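Local coordinates for protein succinylglutamate desuccinylase/aspartoacylase (Shewanella frigidimarina, PDB 3LWU) that binds zinc and is probably a hydrolase acting on ester bonds, related to succinylglutamate desuccinylases and aspartoacylases, at residues P54-A60 against A185-L191; N70-L76 against L91-A95. All blocks are in the same frame, centred on the assembly; numbering follows the deposited sequence.

In the fold
Both contacts are buried in the catalytic domain and meet at strand 56-60. Contact 1 joins that strand to strand 187-194, deep in the parallel part of the sheet, through regular backbone hydrogen bonds, with a polar amide-carboxylate pair on one face near the zinc site and aliphatic side chains on the other. Contact 2 lies on this aliphatic face, where helix 68-80 packs against the end of strand 89-92, the next strand beyond 56-60; side chains do almost all the work there, with a single hydrogen bond. The two meet where Ile-58 touches Leu-76. Contact 2 also approaches the surface of a second subunit, which contact 1 does not touch.

Contact 1: P54-A60 against A185-L191; sequences PSVYIQA and ADIVLDL
Pro-54 lays its CB near Ile-187 CD1 and its CA against the carboxylate of Asp-186. That carboxylate takes the amide of Ser-55 in a nearly straight bond, Ser-55 N to Asp-186 OD2 2.9 Å, on the anti lone pair. In return Ser-55 O receives Asp-186 N at 2.9 Å from above its carbonyl plane, and more weakly Ile-187 N. With chi1 at 62°, Ser-55 OG is tucked between its own backbone N and carbonyl carbon, over Ala-185 CA, and a water links it to Asp-186 OD2.

The two chains run as parallel strands, their axes 9° apart. Val-56 CG2 meets Ile-187 CD1 at 3.9 Å. The backbone of Tyr-57 gives its N to Ile-187 O and takes Leu-189 N on its O, and its CB rests on Ala-185 CB. These are adjacent strands of the parallel part of the sheet in the zinc carboxypeptidase-like (M14) catalytic domain; strand 89-92 pairs with the other edge of 56-60, and strand 257-263 with the far edge of 187-194. Ile-58 lies side by side with Leu-189, its CG1 3.9 Å from Leu-189 CD1, while its CG2 reaches Leu-191 CD1.

Gln-59, on the same side of the sheet as Tyr-57, has CG set between its backbone N and carbonyl carbon and the chain extended beyond, which brings NE2 to Asp-190 OD1 at 3.0 Å. Asp-190 OD1 lies in the Gln-59 amide plane, but the carboxylate is turned steeply against that amide, and NE2 comes from 67° above the carboxylate plane. Tyr-57 OH donates to Gln-59 OE1 at 2.8 Å, and Tyr-124 OH also bonds NE2, which fixes the amide's rotation. Asp-190 OD2 makes a weak hydrogen bond with the zinc ligand His-192, making Asp-190 a second-shell residue that Gln-59 in turn holds. Ala-60 CB lies 4.1 Å from Leu-191 CB.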
loop_
_atom_site.group_PDB
_atom_site.type_symbol
_atom_site.label_atom_id
_atom_site.label_comp_id
_atom_site.label_asym_id
_atom_site.label_seq_id
_atom_site.Cartn_x
_atom_site.Cartn_y
_atom_site.Cartn_z
ATOM N N PRO A 54 -10.894 -42.571 -6.720
ATOM C CA PRO A 54 -10.113 -41.495 -6.122
ATOM C C PRO A 54 -10.897 -40.161 -6.067
ATOM O O PRO A 54 -11.660 -39.859 -6.976
ATOM C CB PRO A 54 -8.913 -41.368 -7.056
ATOM C CG PRO A 54 -8.932 -42.576 -7.928
ATOM C CD PRO A 54 -10.307 -43.073 -7.973
ATOM N N SER A 55 -10.700 -39.410 -4.990
ATOM C CA SER A 55 -11.331 -38.123 -4.815
ATOM C C SER A 55 -10.334 -37.025 -5.093
ATOM O O SER A 55 -9.099 -37.240 -5.010
ATOM C CB SER A 55 -11.886 -37.978 -3.397
ATOM O OG SER A 55 -10.848 -38.041 -2.431
ATOM N N VAL A 56 -10.878 -35.843 -5.356
ATOM C CA VAL A 56 -10.120 -34.714 -5.831
ATOM C C VAL A 56 -10.499 -33.449 -5.099
ATOM O O VAL A 56 -11.688 -33.190 -4.842
ATOM C CB VAL A 56 -10.366 -34.522 -7.348
ATOM C CG1 VAL A 56 -9.528 -33.362 -7.939
ATOM C CG2 VAL A 56 -10.079 -35.841 -8.069
ATOM N N TYR A 57 -9.491 -32.636 -4.794
ATOM C CA TYR A 57 -9.701 -31.303 -4.194
ATOM C C TYR A 57 -8.985 -30.309 -5.079
ATOM O O TYR A 57 -7.804 -30.475 -5.386
ATOM C CB TYR A 57 -9.148 -31.227 -2.780
ATOM C CG TYR A 57 -9.150 -29.828 -2.196
ATOM C CD1 TYR A 57 -10.315 -29.280 -1.662
ATOM C CD2 TYR A 57 -8.011 -29.043 -2.211
ATOM C CE1 TYR A 57 -10.336 -28.045 -1.137
ATOM C CE2 TYR A 57 -8.031 -27.759 -1.702
ATOM C CZ TYR A 57 -9.200 -27.269 -1.159
ATOM O OH TYR A 57 -9.254 -26.006 -0.619
ATOM N N ILE A 58 -9.722 -29.320 -5.552
ATOM C CA ILE A 58 -9.187 -28.327 -6.477
ATOM C C ILE A 58 -9.462 -26.961 -5.902
ATOM O O ILE A 58 -10.602 -26.696 -5.571
ATOM C CB ILE A 58 -9.881 -28.424 -7.828
ATOM C CG1 ILE A 58 -9.685 -29.823 -8.430
ATOM C CG2 ILE A 58 -9.324 -27.354 -8.795
ATOM C CD1 ILE A 58 -10.460 -30.055 -9.788
ATOM N N GLN A 59 -8.442 -26.116 -5.748
ATOM C CA GLN A 59 -8.623 -24.760 -5.239
ATOM C C GLN A 59 -7.947 -23.753 -6.161
ATOM O O GLN A 59 -7.042 -24.099 -6.884
ATOM C CB GLN A 59 -8.126 -24.585 -3.797
ATOM C CG GLN A 59 -6.589 -24.770 -3.578
ATOM C CD GLN A 59 -6.152 -24.442 -2.169
ATOM O OE1 GLN A 59 -6.916 -24.636 -1.225
ATOM N NE2 GLN A 59 -4.917 -23.927 -2.019
ATOM N N ALA A 60 -8.431 -22.517 -6.152
ATOM C CA ALA A 60 -7.820 -21.432 -6.904
ATOM C C ALA A 60 -7.674 -20.186 -6.056
ATOM O O ALA A 60 -8.444 -19.994 -5.091
ATOM C CB ALA A 60 -8.681 -21.084 -8.170
ATOM N N ALA A 185 -8.532 -35.609 0.242
ATOM C CA ALA A 185 -8.558 -36.016 -1.164
ATOM C C ALA A 185 -7.356 -36.892 -1.581
ATOM O O ALA A 185 -6.291 -36.823 -0.986
ATOM C CB ALA A 185 -8.642 -34.816 -2.046
ATOM N N ASP A 186 -7.531 -37.683 -2.631
ATOM C CA ASP A 186 -6.431 -38.494 -3.183
ATOM C C ASP A 186 -5.561 -37.693 -4.152
ATOM O O ASP A 186 -4.395 -38.045 -4.420
ATOM C CB ASP A 186 -7.002 -39.705 -3.926
ATOM C CG ASP A 186 -7.738 -40.653 -3.001
ATOM O OD1 ASP A 186 -7.065 -41.265 -2.146
ATOM O OD2 ASP A 186 -8.980 -40.785 -3.109
ATOM N N ILE A 187 -6.158 -36.647 -4.703
ATOM C CA ILE A 187 -5.566 -35.825 -5.731
ATOM C C ILE A 187 -5.854 -34.393 -5.362
ATOM O O ILE A 187 -7.011 -34.044 -5.106
ATOM C CB ILE A 187 -6.210 -36.097 -7.112
ATOM C CG1 ILE A 187 -5.884 -37.520 -7.577
ATOM C CG2 ILE A 187 -5.698 -35.085 -8.147
ATOM C CD1 ILE A 187 -6.927 -38.112 -8.578
ATOM N N VAL A 188 -4.804 -33.582 -5.300
ATOM C CA VAL A 188 -4.925 -32.172 -4.924
ATOM C C VAL A 188 -4.366 -31.321 -6.064
ATOM O O VAL A 188 -3.255 -31.558 -6.506
ATOM C CB VAL A 188 -4.138 -31.860 -3.629
ATOM C CG1 VAL A 188 -4.033 -30.301 -3.378
ATOM C CG2 VAL A 188 -4.766 -32.584 -2.454
ATOM N N LEU A 189 -5.158 -30.358 -6.542
ATOM C CA LEU A 189 -4.720 -29.414 -7.562
ATOM C C LEU A 189 -4.866 -28.024 -6.987
ATOM O O LEU A 189 -5.997 -27.588 -6.652
ATOM C CB LEU A 189 -5.542 -29.530 -8.837
ATOM C CG LEU A 189 -5.670 -30.922 -9.472
ATOM C CD1 LEU A 189 -6.676 -30.871 -10.632
ATOM C CD2 LEU A 189 -4.340 -31.497 -9.907
ATOM N N ASP A 190 -3.734 -27.330 -6.870
ATOM C CA ASP A 190 -3.695 -25.934 -6.419
ATOM C C ASP A 190 -3.446 -25.088 -7.642
ATOM O O ASP A 190 -2.395 -25.189 -8.248
ATOM C CB ASP A 190 -2.575 -25.748 -5.398
ATOM C CG ASP A 190 -2.650 -24.436 -4.647
ATOM O OD1 ASP A 190 -3.650 -23.700 -4.774
ATOM O OD2 ASP A 190 -1.660 -24.130 -3.908
ATOM N N LEU A 191 -4.424 -24.286 -8.017
ATOM C CA LEU A 191 -4.372 -23.485 -9.228
ATOM C C LEU A 191 -3.910 -22.053 -8.980
ATOM O O LEU A 191 -4.566 -21.280 -8.276
ATOM C CB LEU A 191 -5.753 -23.434 -9.872
ATOM C CG LEU A 191 -6.494 -24.738 -10.160
ATOM C CD1 LEU A 191 -7.696 -24.460 -10.967
ATOM C CD2 LEU A 191 -5.609 -25.794 -10.884
HETATM O O HOH W 1 -11.176 -39.998 -0.829
#

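Contact 2: N70-L76 against L91-A95; sequences NAVIYQL and LAPLA
Placed anti to its carbonyl carbon (chi1 -61°), the CG of Asn-70 brings the amide at its end up to the chain that leaves strand 89-92, where OD1 accepts Leu-94 N at 2.9 Å. The donor lies in the plane of the Asn-70 carbonyl, though the N-H is bent, at 145°. The same oxygen sits 3.4 Å from Pro-93 CB, and the Leu-94 side chain crosses the amide at about a right angle, its CD2 3.8 Å from Asn-70 ND2. That nitrogen is held by Asn-61 OD1, so both ends of the amide are engaged and its flip is settled.

One turn on, Ile-73 has CG1 anti to its carbonyl carbon (chi1 -73°) and is extended beyond it, which brings CD1 to within 3.8 Å of Pro-93 CB. The helix thereby covers the end of the strand within the beta-alpha-beta unit formed by strand 56-60, helix 68-80 and strand 89-92. An alanine in place of Asn-70 would probably leave Leu-94 N and Asn-61 OD1 without these partners and open a gap beside Pro-93. The other branch of Ile-73, CG2, lies 4.0 Å from Leu-91 CD2, the two side chains running antiparallel past one another; farther along the helix, Leu-76 CD2 comes to the same methyl at 3.9 Å. Ile-343 of the second subunit packs on Pro-93 and Leu-94.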
loop_
_atom_site.group_PDB
_atom_site.type_symbol
_atom_site.label_atom_id
_atom_site.label_comp_id
_atom_site.label_asym_id
_atom_site.label_seq_id
_atom_site.Cartn_x
_atom_site.Cartn_y
_atom_site.Cartn_z
ATOM N N ASN A 70 -10.142 -19.303 -11.194
ATOM C CA ASN A 70 -11.584 -19.241 -11.065
ATOM C C ASN A 70 -12.302 -19.544 -12.388
ATOM O O ASN A 70 -13.353 -20.182 -12.375
ATOM C CB ASN A 70 -12.022 -17.861 -10.533
ATOM C CG ASN A 70 -11.432 -17.586 -9.169
ATOM O OD1 ASN A 70 -11.657 -18.381 -8.231
ATOM N ND2 ASN A 70 -10.561 -16.544 -9.070
ATOM N N ALA A 71 -11.770 -19.029 -13.500
ATOM C CA ALA A 71 -12.296 -19.305 -14.829
ATOM C C ALA A 71 -12.079 -20.803 -15.165
ATOM O O ALA A 71 -12.935 -21.430 -15.758
ATOM C CB ALA A 71 -11.617 -18.415 -15.884
ATOM N N VAL A 72 -10.954 -21.359 -14.757
ATOM C CA VAL A 72 -10.696 -22.800 -14.939
ATOM C C VAL A 72 -11.724 -23.666 -14.178
ATOM O O VAL A 72 -12.328 -24.610 -14.739
ATOM C CB VAL A 72 -9.247 -23.161 -14.602
ATOM C CG1 VAL A 72 -8.991 -24.724 -14.681
ATOM C CG2 VAL A 72 -8.325 -22.388 -15.545
ATOM N N ILE A 73 -11.985 -23.297 -12.940
ATOM C CA ILE A 73 -12.991 -23.989 -12.161
ATOM C C ILE A 73 -14.370 -23.862 -12.817
ATOM O O ILE A 73 -15.126 -24.835 -12.875
ATOM C CB ILE A 73 -12.973 -23.522 -10.694
ATOM C CG1 ILE A 73 -11.728 -24.122 -10.031
ATOM C CG2 ILE A 73 -14.230 -23.952 -9.964
ATOM C CD1 ILE A 73 -11.423 -23.693 -8.594
ATOM N N TYR A 74 -14.699 -22.679 -13.300
ATOM C CA TYR A 74 -15.971 -22.478 -13.994
ATOM C C TYR A 74 -16.078 -23.395 -15.206
ATOM O O TYR A 74 -17.096 -24.045 -15.389
ATOM C CB TYR A 74 -16.151 -21.016 -14.405
ATOM C CG TYR A 74 -17.403 -20.763 -15.207
ATOM C CD1 TYR A 74 -18.633 -20.530 -14.583
ATOM C CD2 TYR A 74 -17.373 -20.780 -16.583
ATOM C CE1 TYR A 74 -19.794 -20.342 -15.334
ATOM C CE2 TYR A 74 -18.535 -20.603 -17.329
ATOM C CZ TYR A 74 -19.725 -20.376 -16.692
ATOM O OH TYR A 74 -20.828 -20.159 -17.443
ATOM N N GLN A 75 -15.034 -23.467 -16.030
ATOM C CA GLN A 75 -15.087 -24.318 -17.239
ATOM C C GLN A 75 -15.087 -25.769 -16.867
ATOM O O GLN A 75 -15.794 -26.569 -17.466
ATOM C CB GLN A 75 -13.930 -24.038 -18.195
ATOM C CG GLN A 75 -13.947 -22.643 -18.849
ATOM C CD GLN A 75 -15.098 -22.446 -19.830
ATOM O OE1 GLN A 75 -16.194 -22.983 -19.644
ATOM N NE2 GLN A 75 -14.865 -21.631 -20.859
ATOM N N LEU A 76 -14.337 -26.105 -15.820
ATOM C CA LEU A 76 -14.280 -27.490 -15.366
ATOM C C LEU A 76 -15.664 -27.955 -14.875
ATOM O O LEU A 76 -16.155 -29.000 -15.284
ATOM C CB LEU A 76 -13.212 -27.649 -14.305
ATOM C CG LEU A 76 -12.853 -29.056 -13.825
ATOM C CD1 LEU A 76 -12.368 -29.957 -14.978
ATOM C CD2 LEU A 76 -11.790 -28.931 -12.728
ATOM N N LEU A 91 -14.383 -28.439 -5.189
ATOM C CA LEU A 91 -13.746 -27.292 -5.791
ATOM C C LEU A 91 -13.913 -26.091 -4.868
ATOM O O LEU A 91 -15.006 -25.837 -4.374
ATOM C CB LEU A 91 -14.333 -27.020 -7.184
ATOM C CG LEU A 91 -14.196 -28.253 -8.103
ATOM C CD1 LEU A 91 -15.521 -28.997 -8.091
ATOM C CD2 LEU A 91 -13.822 -27.864 -9.543
ATOM N N ALA A 92 -12.809 -25.366 -4.648
ATOM C CA ALA A 92 -12.789 -24.194 -3.775
ATOM C C ALA A 92 -12.235 -23.015 -4.565
ATOM O O ALA A 92 -11.049 -22.719 -4.477
ATOM C CB ALA A 92 -11.952 -24.445 -2.512
ATOM N N PRO A 93 -13.089 -22.360 -5.376
ATOM C CA PRO A 93 -12.591 -21.157 -6.019
ATOM C C PRO A 93 -12.583 -19.998 -5.027
ATOM O O PRO A 93 -13.108 -20.125 -3.927
ATOM C CB PRO A 93 -13.599 -20.925 -7.139
ATOM C CG PRO A 93 -14.850 -21.419 -6.595
ATOM C CD PRO A 93 -14.489 -22.621 -5.742
ATOM N N LEU A 94 -11.970 -18.887 -5.394
ATOM C CA LEU A 94 -11.967 -17.690 -4.528
ATOM C C LEU A 94 -11.525 -18.072 -3.104
ATOM O O LEU A 94 -12.172 -17.719 -2.126
ATOM C CB LEU A 94 -13.359 -17.042 -4.513
ATOM C CG LEU A 94 -13.935 -16.583 -5.863
ATOM C CD1 LEU A 94 -15.458 -16.212 -5.704
ATOM C CD2 LEU A 94 -13.178 -15.401 -6.566
ATOM N N ALA A 95 -10.415 -18.784 -2.989
ATOM C CA ALA A 95 -10.058 -19.425 -1.731
ATOM C C ALA A 95 -9.395 -18.499 -0.726
ATOM O O ALA A 95 -9.154 -18.911 0.393
ATOM C CB ALA A 95 -9.170 -20.670 -1.982
#